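Long-range contact in putative polysaccharide biosynthesis protein with aminopeptidase-like domain (Clostridium acetobutylicum, PDB 3K9T), which is expected to lack peptidase activity and probably serves in the biosynthesis of modified polysaccharides, binding one zinc ion per subunit of a homotrimer: residues A[19-33]-A[188-202]. Residues are numbered along the deposited sequence; the frame is centred on the assembly and turned at random.
Sequences IYNLIEELFPICRSI and TCHPSMCNDNLSGVA. With ZN (zinc ion), chain B.
Ile23 fits as a knob into the hole formed by Cys194, Leu198, Ser199 and Ala202, where the helical parts of 19-33 and 188-202 cross, their local axes 9.0 Å apart at closest approach. Ala202 suits this crossing because a lone methyl leaves room for larger neighbours: its CB lies 3.5 Å from Ile19 CG2, and Leu22 closes in beside it. Leu198 is the answering bump. Its CD1 presses on Phe27 CA at 3.4 Å, at the edge of the flat ring, while CD2 covers one face of the Arg31 guanidinium, 3.6 Å from Arg31 CZ. Ser192 is small enough to lay CB on the Phe27 ring face (CH-pi) while its OG donates to Phe27 O at 2.6 Å; Cys194 SG meets the ring obliquely.

A bend at chi3 (-72°) turns the edge of the guanidinium to the carbonyls. Arg31 NE donates to His190 O at 2.7 Å, NH2 reaches Pro191 O from above its carbonyl plane, opposite Met193 N, and NH1 and NH2 together grip Leu26 O. In this aminopeptidase-like region His190 and Asp196 bind zinc with His325. Across this contact a buried arginine serves neutral backbone carbonyls, so Arg31 probably helps, from the second shell, to hold the backbone carrying His190.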
loop_
_atom_site.group_PDB
_atom_site.type_symbol
_atom_site.label_atom_id
_atom_site.label_comp_id
_atom_site.label_asym_id
_atom_site.label_seq_id
_atom_site.Cartn_x
_atom_site.Cartn_y
_atom_site.Cartn_z
ATOM N N ILE A 19 7.311 17.203 -37.952
ATOM C CA ILE A 19 6.721 17.905 -36.811
ATOM C C ILE A 19 7.585 19.141 -36.534
ATOM O O ILE A 19 7.053 20.228 -36.321
ATOM C CB ILE A 19 6.578 17.025 -35.541
ATOM C CG1 ILE A 19 5.604 15.849 -35.783
ATOM C CG2 ILE A 19 6.071 17.852 -34.370
ATOM C CD1 ILE A 19 5.651 14.750 -34.679
ATOM N N TYR A 20 8.914 18.985 -36.600
ATOM C CA TYR A 20 9.833 20.116 -36.395
ATOM C C TYR A 20 9.601 21.257 -37.412
ATOM O O TYR A 20 9.545 22.448 -37.048
ATOM C CB TYR A 20 11.310 19.684 -36.464
ATOM C CG TYR A 20 12.185 20.905 -36.416
ATOM C CD1 TYR A 20 12.401 21.579 -35.213
ATOM C CD2 TYR A 20 12.697 21.459 -37.568
ATOM C CE1 TYR A 20 13.143 22.736 -35.163
ATOM C CE2 TYR A 20 13.451 22.611 -37.521
ATOM C CZ TYR A 20 13.675 23.258 -36.317
ATOM O OH TYR A 20 14.430 24.433 -36.275
ATOM N N ASN A 21 9.477 20.871 -38.686
ATOM C CA ASN A 21 9.275 21.815 -39.784
ATOM C C ASN A 21 8.008 22.658 -39.634
ATOM O O ASN A 21 8.017 23.839 -40.007
ATOM C CB ASN A 21 9.252 21.092 -41.109
ATOM C CG ASN A 21 10.603 20.513 -41.495
ATOM O OD1 ASN A 21 11.643 20.907 -40.969
ATOM N ND2 ASN A 21 10.589 19.556 -42.444
ATOM N N LEU A 22 6.941 22.049 -39.098
ATOM C CA LEU A 22 5.709 22.757 -38.768
ATOM C C LEU A 22 5.970 23.768 -37.636
ATOM O O LEU A 22 5.492 24.913 -37.678
ATOM C CB LEU A 22 4.602 21.764 -38.363
ATOM C CG LEU A 22 3.226 22.311 -37.908
ATOM C CD1 LEU A 22 2.747 23.427 -38.851
ATOM C CD2 LEU A 22 2.137 21.179 -37.716
ATOM N N ILE A 23 6.737 23.353 -36.627
ATOM C CA ILE A 23 7.102 24.238 -35.528
ATOM C C ILE A 23 7.863 25.411 -36.117
ATOM O O ILE A 23 7.559 26.575 -35.835
ATOM C CB ILE A 23 7.967 23.501 -34.457
ATOM C CG1 ILE A 23 7.097 22.479 -33.675
ATOM C CG2 ILE A 23 8.761 24.539 -33.539
ATOM C CD1 ILE A 23 7.890 21.468 -32.863
ATOM N N GLU A 24 8.844 25.116 -36.957
ATOM C CA GLU A 24 9.656 26.192 -37.519
ATOM C C GLU A 24 8.788 27.189 -38.307
ATOM O O GLU A 24 8.961 28.394 -38.172
ATOM C CB GLU A 24 10.754 25.603 -38.394
ATOM C CG GLU A 24 11.796 26.588 -38.860
ATOM C CD GLU A 24 12.898 25.897 -39.630
ATOM O OE1 GLU A 24 12.587 25.435 -40.732
ATOM O OE2 GLU A 24 14.041 25.776 -39.137
ATOM N N GLU A 25 7.871 26.675 -39.134
ATOM C CA GLU A 25 6.941 27.520 -39.876
ATOM C C GLU A 25 6.061 28.367 -38.933
ATOM O O GLU A 25 5.799 29.542 -39.192
ATOM C CB GLU A 25 6.044 26.673 -40.796
ATOM C CG GLU A 25 5.065 27.531 -41.619
ATOM C CD GLU A 25 4.336 26.779 -42.735
ATOM O OE1 GLU A 25 4.523 25.561 -42.901
ATOM O OE2 GLU A 25 3.563 27.432 -43.459
ATOM N N LEU A 26 5.601 27.776 -37.844
ATOM C CA LEU A 26 4.747 28.511 -36.926
ATOM C C LEU A 26 5.524 29.517 -36.028
ATOM O O LEU A 26 4.950 30.484 -35.490
ATOM C CB LEU A 26 3.937 27.512 -36.056
ATOM C CG LEU A 26 2.816 26.683 -36.696
ATOM C CD1 LEU A 26 2.235 25.648 -35.728
ATOM C CD2 LEU A 26 1.705 27.577 -37.194
ATOM N N PHE A 27 6.826 29.309 -35.877
ATOM C CA PHE A 27 7.594 29.997 -34.821
ATOM C C PHE A 27 7.480 31.524 -34.807
ATOM O O PHE A 27 7.190 32.102 -33.764
ATOM C CB PHE A 27 9.056 29.545 -34.878
ATOM C CG PHE A 27 9.927 30.150 -33.838
ATOM C CD1 PHE A 27 9.804 29.775 -32.516
ATOM C CD2 PHE A 27 10.855 31.125 -34.178
ATOM C CE1 PHE A 27 10.612 30.357 -31.549
ATOM C CE2 PHE A 27 11.667 31.685 -33.236
ATOM C CZ PHE A 27 11.553 31.304 -31.915
ATOM N N PRO A 28 7.669 32.184 -35.965
ATOM C CA PRO A 28 7.687 33.636 -36.044
ATOM C C PRO A 28 6.392 34.372 -35.755
ATOM O O PRO A 28 6.438 35.574 -35.486
ATOM C CB PRO A 28 8.036 33.887 -37.505
ATOM C CG PRO A 28 8.585 32.663 -37.989
ATOM C CD PRO A 28 7.845 31.606 -37.302
ATOM N N ILE A 29 5.267 33.675 -35.834
ATOM C CA ILE A 29 3.961 34.280 -35.715
ATOM C C ILE A 29 3.678 34.664 -34.267
ATOM O O ILE A 29 3.934 33.886 -33.349
ATOM C CB ILE A 29 2.861 33.300 -36.249
ATOM C CG1 ILE A 29 2.982 33.116 -37.761
ATOM C CG2 ILE A 29 1.482 33.786 -35.888
ATOM C CD1 ILE A 29 2.399 31.802 -38.275
ATOM N N CYS A 30 3.119 35.856 -34.088
ATOM C CA CYS A 30 2.781 36.388 -32.791
ATOM C C CYS A 30 1.367 35.981 -32.317
ATOM O O CYS A 30 0.383 36.713 -32.481
ATOM C CB CYS A 30 2.891 37.896 -32.829
ATOM S SG CYS A 30 2.789 38.649 -31.188
ATOM N N ARG A 31 1.270 34.797 -31.719
ATOM C CA ARG A 31 0.035 34.376 -31.068
ATOM C C ARG A 31 -0.190 35.103 -29.731
ATOM O O ARG A 31 0.717 35.574 -29.090
ATOM C CB ARG A 31 0.079 32.875 -30.802
ATOM C CG ARG A 31 -0.019 32.016 -32.029
ATOM C CD ARG A 31 0.579 30.634 -31.835
ATOM N NE ARG A 31 2.043 30.717 -31.778
ATOM C CZ ARG A 31 2.843 30.660 -32.832
ATOM N NH1 ARG A 31 2.348 30.490 -34.060
ATOM N NH2 ARG A 31 4.148 30.779 -32.664
ATOM N N SER A 32 -1.438 35.181 -29.339
ATOM C CA SER A 32 -1.839 35.590 -28.001
ATOM C C SER A 32 -3.144 34.783 -27.751
ATOM O O SER A 32 -3.452 33.852 -28.515
ATOM C CB SER A 32 -2.060 37.106 -27.929
ATOM O OG SER A 32 -2.410 37.524 -26.618
ATOM N N ILE A 33 -3.909 35.130 -26.717
ATOM C CA ILE A 33 -5.173 34.431 -26.465
ATOM C C ILE A 33 -6.256 34.739 -27.508
ATOM O O ILE A 33 -7.269 34.065 -27.562
ATOM C CB ILE A 33 -5.708 34.655 -25.054
ATOM C CG1 ILE A 33 -5.866 36.131 -24.720
ATOM C CG2 ILE A 33 -4.780 33.997 -24.039
ATOM C CD1 ILE A 33 -6.757 36.308 -23.446
ATOM N N THR A 188 -2.953 27.373 -27.999
ATOM C CA THR A 188 -2.451 28.122 -29.153
ATOM C C THR A 188 -2.053 29.581 -28.896
ATOM O O THR A 188 -1.741 30.316 -29.837
ATOM C CB THR A 188 -3.517 28.112 -30.205
ATOM O OG1 THR A 188 -4.746 28.508 -29.587
ATOM C CG2 THR A 188 -3.642 26.697 -30.795
ATOM N N CYS A 189 -2.010 29.958 -27.616
ATOM C CA CYS A 189 -1.840 31.340 -27.206
ATOM C C CYS A 189 -0.384 31.810 -27.039
ATOM O O CYS A 189 -0.132 33.016 -26.987
ATOM C CB CYS A 189 -2.584 31.541 -25.895
ATOM S SG CYS A 189 -2.015 30.413 -24.586
ATOM N N HIS A 190 0.572 30.888 -26.936
ATOM C CA HIS A 190 1.972 31.298 -26.801
ATOM C C HIS A 190 2.589 31.691 -28.144
ATOM O O HIS A 190 2.423 30.971 -29.139
ATOM C CB HIS A 190 2.799 30.199 -26.196
ATOM C CG HIS A 190 2.559 30.000 -24.740
ATOM N ND1 HIS A 190 1.301 30.040 -24.183
ATOM C CD2 HIS A 190 3.419 29.722 -23.732
ATOM C CE1 HIS A 190 1.398 29.788 -22.891
ATOM N NE2 HIS A 190 2.669 29.599 -22.594
ATOM N N PRO A 191 3.309 32.816 -28.170
ATOM C CA PRO A 191 3.949 33.308 -29.407
ATOM C C PRO A 191 5.227 32.538 -29.785
ATOM O O PRO A 191 5.146 31.293 -29.856
ATOM C CB PRO A 191 4.150 34.809 -29.132
ATOM C CG PRO A 191 4.189 34.913 -27.640
ATOM C CD PRO A 191 3.315 33.835 -27.108
ATOM N N SER A 192 6.361 33.224 -30.019
ATOM C CA SER A 192 7.601 32.555 -30.512
ATOM C C SER A 192 8.408 31.834 -29.423
ATOM O O SER A 192 9.502 32.260 -29.041
ATOM C CB SER A 192 8.516 33.548 -31.251
ATOM O OG SER A 192 7.855 34.140 -32.351
HETATM N N MSE A 193 7.826 30.755 -28.914
HETATM C CA MSE A 193 8.486 29.824 -28.005
HETATM C C MSE A 193 8.099 28.420 -28.495
HETATM O O MSE A 193 6.960 28.197 -28.938
HETATM C CB MSE A 193 8.064 30.052 -26.556
HETATM C CG MSE A 193 8.509 31.421 -25.974
HETATM SE SE MSE A 193 7.543 31.755 -24.374
HETATM C CE MSE A 193 5.794 32.225 -25.160
ATOM N N CYS A 194 9.053 27.497 -28.416
ATOM C CA CYS A 194 8.914 26.190 -29.003
ATOM C C CYS A 194 8.328 25.087 -28.098
ATOM O O CYS A 194 7.281 24.575 -28.412
ATOM C CB CYS A 194 10.265 25.773 -29.588
ATOM S SG CYS A 194 10.744 26.808 -31.007
ATOM N N ASN A 195 8.979 24.719 -26.998
ATOM C CA ASN A 195 8.466 23.660 -26.141
ATOM C C ASN A 195 7.099 24.048 -25.562
ATOM O O ASN A 195 6.118 23.273 -25.610
ATOM C CB ASN A 195 9.463 23.279 -25.034
ATOM C CG ASN A 195 9.444 21.744 -24.713
ATOM O OD1 ASN A 195 9.139 20.931 -25.579
ATOM N ND2 ASN A 195 9.787 21.372 -23.480
ATOM N N ASP A 196 7.012 25.283 -25.083
ATOM C CA ASP A 196 5.763 25.840 -24.564
ATOM C C ASP A 196 5.330 27.025 -25.476
ATOM O O ASP A 196 5.801 28.133 -25.251
ATOM C CB ASP A 196 6.005 26.283 -23.115
ATOM C CG ASP A 196 4.806 26.951 -22.498
ATOM O OD1 ASP A 196 3.687 26.631 -22.933
ATOM O OD2 ASP A 196 4.968 27.810 -21.594
ATOM N N ASN A 197 4.475 26.827 -26.505
ATOM C CA ASN A 197 3.838 25.533 -26.837
ATOM C C ASN A 197 3.586 25.245 -28.315
ATOM O O ASN A 197 2.481 24.788 -28.679
ATOM C CB ASN A 197 2.498 25.335 -26.090
ATOM C CG ASN A 197 1.898 23.944 -26.319
ATOM O OD1 ASN A 197 2.616 22.941 -26.392
ATOM N ND2 ASN A 197 0.570 23.883 -26.457
ATOM N N LEU A 198 4.599 25.457 -29.162
ATOM C CA LEU A 198 4.490 25.001 -30.553
ATOM C C LEU A 198 4.651 23.482 -30.601
ATOM O O LEU A 198 4.209 22.851 -31.536
ATOM C CB LEU A 198 5.517 25.669 -31.508
ATOM C CG LEU A 198 5.194 27.128 -31.763
ATOM C CD1 LEU A 198 6.197 27.751 -32.685
ATOM C CD2 LEU A 198 3.745 27.265 -32.304
ATOM N N SER A 199 5.287 22.874 -29.615
ATOM C CA SER A 199 5.499 21.416 -29.670
ATOM C C SER A 199 4.155 20.652 -29.584
ATOM O O SER A 199 3.902 19.718 -30.344
ATOM C CB SER A 199 6.468 20.984 -28.575
ATOM O OG SER A 199 5.968 21.273 -27.272
ATOM N N GLY A 200 3.276 21.091 -28.688
ATOM C CA GLY A 200 1.971 20.427 -28.522
ATOM C C GLY A 200 1.094 20.615 -29.741
ATOM O O GLY A 200 0.378 19.692 -30.178
ATOM N N VAL A 201 1.160 21.836 -30.284
ATOM C CA VAL A 201 0.395 22.204 -31.452
ATOM C C VAL A 201 0.842 21.328 -32.611
ATOM O O VAL A 201 0.004 20.704 -33.239
ATOM C CB VAL A 201 0.531 23.711 -31.827
ATOM C CG1 VAL A 201 -0.143 23.979 -33.188
ATOM C CG2 VAL A 201 -0.079 24.549 -30.768
ATOM N N ALA A 202 2.157 21.248 -32.872
ATOM C CA ALA A 202 2.629 20.440 -34.014
ATOM C C ALA A 202 2.405 18.958 -33.772
ATOM O O ALA A 202 2.040 18.253 -34.716
ATOM C CB ALA A 202 4.068 20.725 -34.384
HETATM ZN ZN ZN B . 3.537 28.904 -20.870
HETATM O O HOH W 1 -5.136 31.181 -29.005
#